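Local structure of alginate lyase (Chitinophaga sp. MD30, 6KCW) at residues 40-44 against 230-234; 73-79 against 161-167; 4-10 against 233-239. The protein cleaves the polysaccharide alginate as a bacterial lyase of polysaccharide lyase family 36. The contacts are given in a common frame with arbitrary orientation. Numbering follows the deposited sequence.

Contact 1. Residues 40-44 against 230-234; sequences ISDGT and IYYDN. With CA (calcium ion), chain C.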
loop_
_atom_site.group_PDB
_atom_site.type_symbol
_atom_site.label_atom_id
_atom_site.label_comp_id
_atom_site.label_asym_id
_atom_site.label_seq_id
_atom_site.Cartn_x
_atom_site.Cartn_y
_atom_site.Cartn_z
ATOM N N ILE A 40 9.472 2.109 16.439
ATOM C CA ILE A 40 10.770 2.091 15.777
ATOM C C ILE A 40 11.578 0.945 16.365
ATOM O O ILE A 40 11.900 0.940 17.556
ATOM C CB ILE A 40 11.514 3.425 15.927
ATOM C CG1 ILE A 40 10.699 4.575 15.359
ATOM C CG2 ILE A 40 12.837 3.383 15.143
ATOM C CD1 ILE A 40 10.590 4.525 13.822
ATOM N N SER A 41 11.904 -0.027 15.529
ATOM C CA SER A 41 12.711 -1.176 15.916
ATOM C C SER A 41 14.007 -1.121 15.104
ATOM O O SER A 41 14.021 -1.470 13.917
ATOM C CB SER A 41 11.935 -2.473 15.686
ATOM O OG SER A 41 12.752 -3.611 15.900
ATOM N N ASP A 42 15.088 -0.652 15.736
ATOM C CA ASP A 42 16.425 -0.638 15.126
ATOM C C ASP A 42 16.447 0.167 13.827
ATOM O O ASP A 42 16.916 -0.301 12.785
ATOM C CB ASP A 42 16.936 -2.061 14.884
ATOM C CG ASP A 42 18.085 -2.436 15.801
ATOM O OD1 ASP A 42 18.283 -1.753 16.833
ATOM O OD2 ASP A 42 18.798 -3.415 15.485
ATOM N N GLY A 43 15.948 1.397 13.892
ATOM C CA GLY A 43 16.008 2.268 12.738
ATOM C C GLY A 43 14.990 1.998 11.650
ATOM O O GLY A 43 15.039 2.666 10.612
ATOM N N THR A 44 14.069 1.053 11.845
ATOM C CA THR A 44 12.970 0.818 10.915
ATOM C C THR A 44 11.646 1.015 11.631
ATOM O O THR A 44 11.577 1.071 12.861
ATOM C CB THR A 44 13.012 -0.594 10.310
ATOM O OG1 THR A 44 12.459 -1.534 11.240
ATOM C CG2 THR A 44 14.441 -0.994 9.979
ATOM N N ILE A 230 5.483 -6.332 10.826
ATOM C CA ILE A 230 6.021 -5.983 9.518
ATOM C C ILE A 230 6.898 -4.749 9.696
ATOM O O ILE A 230 6.552 -3.834 10.453
ATOM C CB ILE A 230 4.891 -5.724 8.491
ATOM C CG1 ILE A 230 4.043 -6.984 8.287
ATOM C CG2 ILE A 230 5.450 -5.227 7.160
ATOM C CD1 ILE A 230 2.689 -6.716 7.699
ATOM N N TYR A 231 8.037 -4.722 9.017
ATOM C CA TYR A 231 8.991 -3.633 9.163
ATOM C C TYR A 231 9.180 -2.914 7.834
ATOM O O TYR A 231 9.467 -3.548 6.814
ATOM C CB TYR A 231 10.330 -4.159 9.663
ATOM C CG TYR A 231 10.271 -4.979 10.938
ATOM C CD1 TYR A 231 9.964 -6.335 10.904
ATOM C CD2 TYR A 231 10.553 -4.405 12.169
ATOM C CE1 TYR A 231 9.935 -7.089 12.063
ATOM C CE2 TYR A 231 10.528 -5.154 13.328
ATOM C CZ TYR A 231 10.219 -6.489 13.264
ATOM O OH TYR A 231 10.188 -7.229 14.411
ATOM N N TYR A 232 9.035 -1.592 7.855
ATOM C CA TYR A 232 9.287 -0.737 6.706
ATOM C C TYR A 232 10.515 0.140 6.948
ATOM O O TYR A 232 10.892 0.426 8.090
ATOM C CB TYR A 232 8.063 0.142 6.405
ATOM C CG TYR A 232 6.767 -0.637 6.264
ATOM C CD1 TYR A 232 6.469 -1.325 5.089
ATOM C CD2 TYR A 232 5.836 -0.680 7.299
ATOM C CE1 TYR A 232 5.285 -2.033 4.956
ATOM C CE2 TYR A 232 4.666 -1.393 7.174
ATOM C CZ TYR A 232 4.394 -2.065 5.996
ATOM O OH TYR A 232 3.229 -2.776 5.858
ATOM N N ASP A 233 11.127 0.589 5.852
ATOM C CA ASP A 233 12.303 1.445 5.936
ATOM C C ASP A 233 12.473 2.210 4.630
ATOM O O ASP A 233 11.998 1.786 3.568
ATOM C CB ASP A 233 13.563 0.624 6.230
ATOM C CG ASP A 233 14.641 1.433 6.921
ATOM O OD1 ASP A 233 14.551 2.682 6.894
ATOM O OD2 ASP A 233 15.569 0.812 7.491
ATOM N N ASN A 234 13.156 3.354 4.729
ATOM C CA ASN A 234 13.724 4.043 3.571
ATOM C C ASN A 234 12.653 4.495 2.581
ATOM O O ASN A 234 12.773 4.285 1.370
ATOM C CB ASN A 234 14.759 3.154 2.879
ATOM C CG ASN A 234 15.938 2.832 3.777
ATOM O OD1 ASN A 234 16.509 3.721 4.399
ATOM N ND2 ASN A 234 16.298 1.556 3.861
HETATM CA CA CA C . 16.222 3.111 8.675
HETATM O O HOH W 1 11.630 -5.876 16.750
HETATM O O HOH W 2 18.002 2.185 9.387
HETATM O O HOH W 3 17.658 3.668 6.493
#

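Contact 2. Residues 73-79 against 161-167; sequences ELDYDVR and TTYHVHV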
loop_
_atom_site.group_PDB
_atom_site.type_symbol
_atom_site.label_atom_id
_atom_site.label_comp_id
_atom_site.label_asym_id
_atom_site.label_seq_id
_atom_site.Cartn_x
_atom_site.Cartn_y
_atom_site.Cartn_z
ATOM N N GLU A 73 5.492 8.541 -7.708
ATOM C CA GLU A 73 6.232 7.317 -7.473
ATOM C C GLU A 73 6.568 7.253 -6.001
ATOM O O GLU A 73 6.536 8.266 -5.300
ATOM C CB GLU A 73 7.514 7.257 -8.307
ATOM C CG GLU A 73 8.495 8.305 -7.871
ATOM C CD GLU A 73 9.796 8.173 -8.558
ATOM O OE1 GLU A 73 9.940 7.232 -9.367
ATOM O OE2 GLU A 73 10.678 9.015 -8.292
ATOM N N LEU A 74 6.899 6.053 -5.531
ATOM C CA LEU A 74 7.497 5.941 -4.207
ATOM C C LEU A 74 8.363 4.692 -4.161
ATOM O O LEU A 74 8.279 3.817 -5.030
ATOM C CB LEU A 74 6.435 5.943 -3.084
ATOM C CG LEU A 74 5.227 5.004 -3.070
ATOM C CD1 LEU A 74 5.608 3.599 -2.602
ATOM C CD2 LEU A 74 4.152 5.577 -2.168
ATOM N N ASP A 75 9.212 4.638 -3.141
ATOM C CA ASP A 75 10.116 3.526 -2.881
ATOM C C ASP A 75 10.169 3.297 -1.379
ATOM O O ASP A 75 10.126 4.248 -0.595
ATOM C CB ASP A 75 11.558 3.789 -3.395
ATOM C CG ASP A 75 11.729 3.489 -4.876
ATOM O OD1 ASP A 75 11.382 4.357 -5.713
ATOM O OD2 ASP A 75 12.217 2.385 -5.208
ATOM N N TYR A 76 10.279 2.036 -0.987
ATOM C CA TYR A 76 10.412 1.677 0.416
ATOM C C TYR A 76 10.900 0.244 0.475
ATOM O O TYR A 76 10.834 -0.496 -0.514
ATOM C CB TYR A 76 9.091 1.823 1.185
ATOM C CG TYR A 76 8.003 0.878 0.716
ATOM C CD1 TYR A 76 7.135 1.248 -0.298
ATOM C CD2 TYR A 76 7.862 -0.387 1.277
ATOM C CE1 TYR A 76 6.144 0.393 -0.732
ATOM C CE2 TYR A 76 6.894 -1.247 0.837
ATOM C CZ TYR A 76 6.034 -0.851 -0.166
ATOM O OH TYR A 76 5.050 -1.700 -0.606
ATOM N N ASP A 77 11.400 -0.133 1.642
ATOM C CA ASP A 77 11.743 -1.514 1.925
ATOM C C ASP A 77 10.736 -2.077 2.903
ATOM O O ASP A 77 10.177 -1.351 3.730
ATOM C CB ASP A 77 13.154 -1.643 2.504
ATOM C CG ASP A 77 14.206 -1.258 1.509
ATOM O OD1 ASP A 77 14.082 -1.679 0.337
ATOM O OD2 ASP A 77 15.139 -0.519 1.888
ATOM N N VAL A 78 10.505 -3.372 2.798
ATOM C CA VAL A 78 9.555 -4.045 3.664
ATOM C C VAL A 78 10.100 -5.426 3.975
ATOM O O VAL A 78 10.721 -6.069 3.122
ATOM C CB VAL A 78 8.153 -4.106 3.024
ATOM C CG1 VAL A 78 8.223 -4.698 1.630
ATOM C CG2 VAL A 78 7.211 -4.894 3.918
ATOM N N ARG A 79 9.918 -5.852 5.224
ATOM C CA ARG A 79 10.377 -7.144 5.708
ATOM C C ARG A 79 9.312 -7.704 6.636
ATOM O O ARG A 79 8.846 -6.998 7.537
ATOM C CB ARG A 79 11.708 -7.006 6.456
ATOM C CG ARG A 79 12.554 -8.271 6.504
ATOM C CD ARG A 79 13.125 -8.487 7.899
ATOM N NE ARG A 79 13.529 -7.234 8.526
ATOM C CZ ARG A 79 13.494 -7.023 9.838
ATOM N NH1 ARG A 79 13.053 -7.982 10.652
ATOM N NH2 ARG A 79 13.875 -5.850 10.334
ATOM N N THR A 161 12.975 -11.472 5.262
ATOM C CA THR A 161 13.679 -11.081 4.042
ATOM C C THR A 161 13.249 -9.683 3.626
ATOM O O THR A 161 12.047 -9.414 3.512
ATOM C CB THR A 161 13.370 -12.050 2.905
ATOM O OG1 THR A 161 13.708 -13.386 3.303
ATOM C CG2 THR A 161 14.158 -11.661 1.649
ATOM N N THR A 162 14.211 -8.795 3.385
ATOM C CA THR A 162 13.868 -7.442 2.968
ATOM C C THR A 162 13.592 -7.395 1.473
ATOM O O THR A 162 14.392 -7.880 0.661
ATOM C CB THR A 162 14.972 -6.443 3.289
ATOM O OG1 THR A 162 15.507 -6.688 4.599
ATOM C CG2 THR A 162 14.387 -5.033 3.219
ATOM N N TYR A 163 12.462 -6.786 1.115
ATOM C CA TYR A 163 12.055 -6.604 -0.271
ATOM C C TYR A 163 11.932 -5.115 -0.558
ATOM O O TYR A 163 11.193 -4.407 0.137
ATOM C CB TYR A 163 10.734 -7.320 -0.538
ATOM C CG TYR A 163 10.849 -8.819 -0.432
ATOM C CD1 TYR A 163 11.278 -9.592 -1.514
ATOM C CD2 TYR A 163 10.546 -9.461 0.748
ATOM C CE1 TYR A 163 11.389 -10.973 -1.406
ATOM C CE2 TYR A 163 10.650 -10.828 0.865
ATOM C CZ TYR A 163 11.064 -11.582 -0.200
ATOM O OH TYR A 163 11.151 -12.947 -0.034
ATOM N N HIS A 164 12.675 -4.635 -1.558
ATOM C CA HIS A 164 12.498 -3.259 -2.002
ATOM C C HIS A 164 11.350 -3.176 -2.994
ATOM O O HIS A 164 11.275 -3.972 -3.936
ATOM C CB HIS A 164 13.757 -2.692 -2.648
ATOM C CG HIS A 164 13.651 -1.225 -2.928
ATOM N ND1 HIS A 164 13.935 -0.265 -1.981
ATOM C CD2 HIS A 164 13.242 -0.553 -4.029
ATOM C CE1 HIS A 164 13.724 0.934 -2.491
ATOM N NE2 HIS A 164 13.301 0.788 -3.734
ATOM N N VAL A 165 10.472 -2.194 -2.784
ATOM C CA VAL A 165 9.280 -1.980 -3.595
ATOM C C VAL A 165 9.372 -0.599 -4.231
ATOM O O VAL A 165 9.587 0.400 -3.526
ATOM C CB VAL A 165 8.006 -2.095 -2.743
ATOM C CG1 VAL A 165 6.761 -2.168 -3.620
ATOM C CG2 VAL A 165 8.111 -3.282 -1.794
ATOM N N HIS A 166 9.233 -0.550 -5.556
ATOM C CA HIS A 166 9.018 0.683 -6.307
ATOM C C HIS A 166 7.599 0.683 -6.882
ATOM O O HIS A 166 7.161 -0.310 -7.481
ATOM C CB HIS A 166 10.049 0.825 -7.435
ATOM C CG HIS A 166 9.822 2.016 -8.310
ATOM N ND1 HIS A 166 10.139 3.298 -7.917
ATOM C CD2 HIS A 166 9.282 2.125 -9.546
ATOM C CE1 HIS A 166 9.810 4.145 -8.877
ATOM N NE2 HIS A 166 9.280 3.459 -9.872
ATOM N N VAL A 167 6.878 1.788 -6.691
ATOM C CA VAL A 167 5.535 1.963 -7.231
ATOM C C VAL A 167 5.523 3.227 -8.081
ATOM O O VAL A 167 6.099 4.247 -7.691
ATOM C CB VAL A 167 4.477 2.046 -6.111
ATOM C CG1 VAL A 167 3.212 2.694 -6.611
ATOM C CG2 VAL A 167 4.193 0.667 -5.537
#

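Contact 3. Residues 4-10 against 233-239; sequences SSLSINW and DNLVLRK. With CA (calcium ion), chain C.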
loop_
_atom_site.group_PDB
_atom_site.type_symbol
_atom_site.label_atom_id
_atom_site.label_comp_id
_atom_site.label_asym_id
_atom_site.label_seq_id
_atom_site.Cartn_x
_atom_site.Cartn_y
_atom_site.Cartn_z
ATOM N N SER A 4 4.713 17.140 -1.236
ATOM C CA SER A 4 4.859 16.552 -2.560
ATOM C C SER A 4 6.070 15.636 -2.663
ATOM O O SER A 4 6.172 14.885 -3.634
ATOM C CB SER A 4 4.929 17.638 -3.649
ATOM O OG SER A 4 5.761 18.707 -3.270
ATOM N N SER A 5 6.967 15.658 -1.680
ATOM C CA SER A 5 8.040 14.683 -1.582
ATOM C C SER A 5 8.285 14.346 -0.114
ATOM O O SER A 5 8.041 15.159 0.784
ATOM C CB SER A 5 9.332 15.193 -2.219
ATOM O OG SER A 5 9.790 16.353 -1.552
ATOM N N LEU A 6 8.764 13.132 0.123
ATOM C CA LEU A 6 9.078 12.701 1.473
ATOM C C LEU A 6 10.285 11.786 1.410
ATOM O O LEU A 6 10.454 11.031 0.450
ATOM C CB LEU A 6 7.911 11.958 2.145
ATOM C CG LEU A 6 6.660 12.711 2.588
ATOM C CD1 LEU A 6 5.663 11.711 3.141
ATOM C CD2 LEU A 6 6.979 13.780 3.622
ATOM N N SER A 7 11.104 11.841 2.453
ATOM C CA SER A 7 12.241 10.938 2.577
ATOM C C SER A 7 12.391 10.630 4.058
ATOM O O SER A 7 12.758 11.505 4.849
ATOM C CB SER A 7 13.507 11.554 1.999
ATOM O OG SER A 7 14.047 10.698 1.013
ATOM N N ILE A 8 12.076 9.397 4.432
ATOM C CA ILE A 8 11.964 9.008 5.827
ATOM C C ILE A 8 12.621 7.642 5.946
ATOM O O ILE A 8 12.123 6.662 5.383
ATOM C CB ILE A 8 10.499 8.956 6.306
ATOM C CG1 ILE A 8 9.723 10.197 5.840
ATOM C CG2 ILE A 8 10.440 8.863 7.826
ATOM C CD1 ILE A 8 8.206 10.125 6.021
ATOM N N ASN A 9 13.740 7.571 6.658
ATOM C CA ASN A 9 14.388 6.296 6.926
ATOM C C ASN A 9 14.430 5.977 8.405
ATOM O O ASN A 9 15.016 4.957 8.789
ATOM C CB ASN A 9 15.811 6.269 6.358
ATOM C CG ASN A 9 16.653 7.432 6.844
ATOM O OD1 ASN A 9 16.296 8.120 7.806
ATOM N ND2 ASN A 9 17.773 7.668 6.171
ATOM N N TRP A 10 13.861 6.834 9.247
ATOM C CA TRP A 10 13.677 6.544 10.665
ATOM C C TRP A 10 15.000 6.272 11.373
ATOM O O TRP A 10 15.026 5.626 12.425
ATOM C CB TRP A 10 12.708 5.368 10.848
ATOM C CG TRP A 10 11.335 5.678 10.319
ATOM C CD1 TRP A 10 10.373 6.424 10.937
ATOM C CD2 TRP A 10 10.775 5.265 9.064
ATOM N NE1 TRP A 10 9.253 6.498 10.153
ATOM C CE2 TRP A 10 9.468 5.794 8.998
ATOM C CE3 TRP A 10 11.250 4.500 7.990
ATOM C CZ2 TRP A 10 8.633 5.592 7.899
ATOM C CZ3 TRP A 10 10.414 4.296 6.900
ATOM C CH2 TRP A 10 9.122 4.842 6.865
ATOM N N ASP A 233 11.127 0.589 5.852
ATOM C CA ASP A 233 12.303 1.445 5.936
ATOM C C ASP A 233 12.473 2.210 4.630
ATOM O O ASP A 233 11.998 1.786 3.568
ATOM C CB ASP A 233 13.563 0.624 6.230
ATOM C CG ASP A 233 14.641 1.433 6.921
ATOM O OD1 ASP A 233 14.551 2.682 6.894
ATOM O OD2 ASP A 233 15.569 0.812 7.491
ATOM N N ASN A 234 13.156 3.354 4.729
ATOM C CA ASN A 234 13.724 4.043 3.571
ATOM C C ASN A 234 12.653 4.495 2.581
ATOM O O ASN A 234 12.773 4.285 1.370
ATOM C CB ASN A 234 14.759 3.154 2.879
ATOM C CG ASN A 234 15.938 2.832 3.777
ATOM O OD1 ASN A 234 16.509 3.721 4.399
ATOM N ND2 ASN A 234 16.298 1.556 3.861
ATOM N N LEU A 235 11.614 5.153 3.097
ATOM C CA LEU A 235 10.515 5.619 2.265
ATOM C C LEU A 235 10.919 6.879 1.514
ATOM O O LEU A 235 11.274 7.887 2.132
ATOM C CB LEU A 235 9.279 5.901 3.118
ATOM C CG LEU A 235 8.152 6.574 2.320
ATOM C CD1 LEU A 235 7.551 5.627 1.279
ATOM C CD2 LEU A 235 7.083 7.120 3.235
ATOM N N VAL A 236 10.842 6.837 0.186
ATOM C CA VAL A 236 11.098 8.005 -0.655
ATOM C C VAL A 236 9.873 8.219 -1.534
ATOM O O VAL A 236 9.539 7.372 -2.370
ATOM C CB VAL A 236 12.372 7.856 -1.499
ATOM C CG1 VAL A 236 12.589 9.105 -2.332
ATOM C CG2 VAL A 236 13.570 7.612 -0.595
ATOM N N LEU A 237 9.199 9.344 -1.340
ATOM C CA LEU A 237 8.024 9.708 -2.116
ATOM C C LEU A 237 8.351 10.920 -2.971
ATOM O O LEU A 237 9.032 11.839 -2.513
ATOM C CB LEU A 237 6.836 10.020 -1.193
ATOM C CG LEU A 237 5.557 10.621 -1.763
ATOM C CD1 LEU A 237 4.658 9.529 -2.282
ATOM C CD2 LEU A 237 4.817 11.426 -0.709
ATOM N N ARG A 238 7.855 10.940 -4.208
ATOM C CA ARG A 238 8.127 12.080 -5.077
ATOM C C ARG A 238 6.987 12.329 -6.052
ATOM O O ARG A 238 6.646 11.457 -6.861
ATOM C CB ARG A 238 9.432 11.884 -5.839
ATOM C CG ARG A 238 9.875 13.135 -6.539
ATOM C CD ARG A 238 11.301 13.003 -6.980
ATOM N NE ARG A 238 11.422 12.256 -8.224
ATOM C CZ ARG A 238 11.311 12.811 -9.425
ATOM N NH1 ARG A 238 11.050 14.113 -9.507
ATOM N NH2 ARG A 238 11.450 12.072 -10.535
ATOM N N LYS A 239 6.431 13.538 -5.979
ATOM C CA LYS A 239 5.528 14.065 -6.995
ATOM C C LYS A 239 6.315 14.349 -8.267
ATOM O O LYS A 239 7.112 15.287 -8.326
ATOM C CB LYS A 239 4.855 15.336 -6.492
ATOM C CG LYS A 239 3.965 16.004 -7.513
ATOM C CD LYS A 239 3.620 17.429 -7.096
ATOM C CE LYS A 239 2.191 17.784 -7.493
ATOM N NZ LYS A 239 1.834 19.205 -7.198
HETATM CA CA CA C . 16.222 3.111 8.675
HETATM O O HOH W 4 17.775 6.022 3.244
HETATM O O HOH W 2 18.002 2.185 9.387
HETATM O O HOH W 3 17.658 3.668 6.493
#

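Contact 1. Residues 40-44 against 230-234
No direct hydrogen bond joins these two segments; a calcium ion does. The carbonyl oxygen G43 O lies 2.3 Å from CA, and D233 clasps the ion with both carboxylate oxygens, OD1 at 2.5 Å and OD2 at 2.7 Å from CA. Water 2 and water 3 also coordinate it, and N9 and N11 complete the site. G43 is the third residue of a type I' turn from S41 to T44, in which D42 and G43 both have positive phi, and its carbonyl faces the ion. Backbone bonds S41 N to T44 O (2.9 Å) and T44 N to S41 O (3.3 Å) close this tight hairpin, and T44 OG1 donates to S41 O (3.1 Å). T44 then packs against the facing strand: its CB is 3.2 Å from Y232 O, its CG2 3.3 Å from D233 OD2, and its OG1 meets the Y231 ring edge, 3.6 Å from CD2. Water 1 links S41 OG (2.7 Å) to Y231 OH (3.1 Å). The turn connects strands 38-41 and 44-49; the latter runs antiparallel to strand 228-241, with L45 backbone-hydrogen-bonded to Y232, while strand 71-80 pairs along the other edge through R79 and D77.

Contact 2. Residues 73-79 against 161-167
Strands 73-79 and 162-167 run antiparallel, their local axes approaching to 4.5 Å with 153° between their directions. Three hydrogen-bonded pairs, L74 with V167, Y76 with V165 and V78 with Y163, each contribute two backbone bonds, from V78 O accepting Y163 N at 2.8 Å to V165 O accepting Y76 N at 3.1 Å. Between them lie the non-hydrogen-bonded pairs D75-H166 and D77-H164, where CA-H...O contacts such as D75 CA to V165 O (3.2 Å) fill in. This alternation separates the side chains into two very different faces. On one, acids and histidines form a chain of hydrogen bonds: H166 ND1 donates to D75 OD1 (2.7 Å), H164 NE2 to D75 OD2 at a very short 2.4 Å, and H164 ND1 to D77 OD1 (2.7 Å). H164 thus bridges two aspartates and donates from both ring nitrogens, consistent with a protonated imidazolium held by the acids. The opposite face is apolar. V165 CB lies over the Y76 ring in a CH-pi contact, 3.8 Å from its centroid; V78 CG1 touches V165 CG2 at 3.7 Å, and L74 CD1 reaches V167 CB at 4.0 Å. That face packs against the second sheet of a concanavalin-like beta-sandwich: L74 and V167 meet F96 of strand 94-99, and Y76 and V165 meet M118 of strand 113-122. Within their own sheet the pair is flanked by strand 228-241 beside 73-79 and by strand 179-185 beside 161-167.

Contact 3. Residues 4-10 against 233-239
D233 starts the contact at the calcium ion, which its OD1 and OD2 bind at 2.5 Å and 2.7 Å, while N9 O of the other segment lies 2.2 Å from the same calcium ion. The 3.0 Å between N9 O and D233 OD1 therefore reflects a shared metal. The W10 ring turns its edge to the backbone here, CZ3 lying 3.6 Å from D233 CA and also 3.6 Å from N234 N. N234 OD1 accepts from water 4 (2.9 Å), which in turn accepts a weak bond from N9 ND2 (3.4 Å), and N234 ND2 is hydrogen-bonded to D77 OD2. Regular antiparallel pairing begins at L235, with L235 N to I8 O at 2.8 Å and I8 N to L235 O at 2.9 Å; W10 CH2 adds a contact to L235 CB at 3.9 Å. V236, on the other face, opposes S7, whose OG is 3.5 Å from V236 CG2. L237 repeats the two-bond pattern with L6, L237 N to L6 O at 2.8 Å and L6 N to L237 O at 2.9 Å, and its CD2 lies 4.0 Å from L6 CD1. R238 faces S5 in a non-hydrogen-bonded pair. At K239, the backbone N donates to S4 O (2.7 Å), while NZ is hydrogen-bonded to S67 OG. The chemistry thus grades from metal coordination to strand pairing: calcium and backbone bonds tie the N-terminal strand to strand 228-241; on the shared apolar face L6, I8 and L235 pack against F27 of helix 20-27, and L237 meets F96.

How the contacts relate
Strand 228-241 connects all three contacts. Contacts 1 and 3, centres about 13 Å apart, share D233 and N234 and meet at one calcium ion: contact 1 supplies G43, contact 3 N9, and both D233, water 2 and water 3. W10 packs on both strand and turn of contact 1 (W10 CD1 to I40 CD1 3.5 Å, W10 CB to G43 O 3.6 Å). Contact 2 lies one strand further across the sheet, its centre about 12 Å from contact 1's and 11 Å from contact 3's. Probable backbone hydrogen bonds join it on, D77 N to D233 O and V236 N to D75 O, both 2.8 Å. The D77 side chain remains about 8 Å from the calcium.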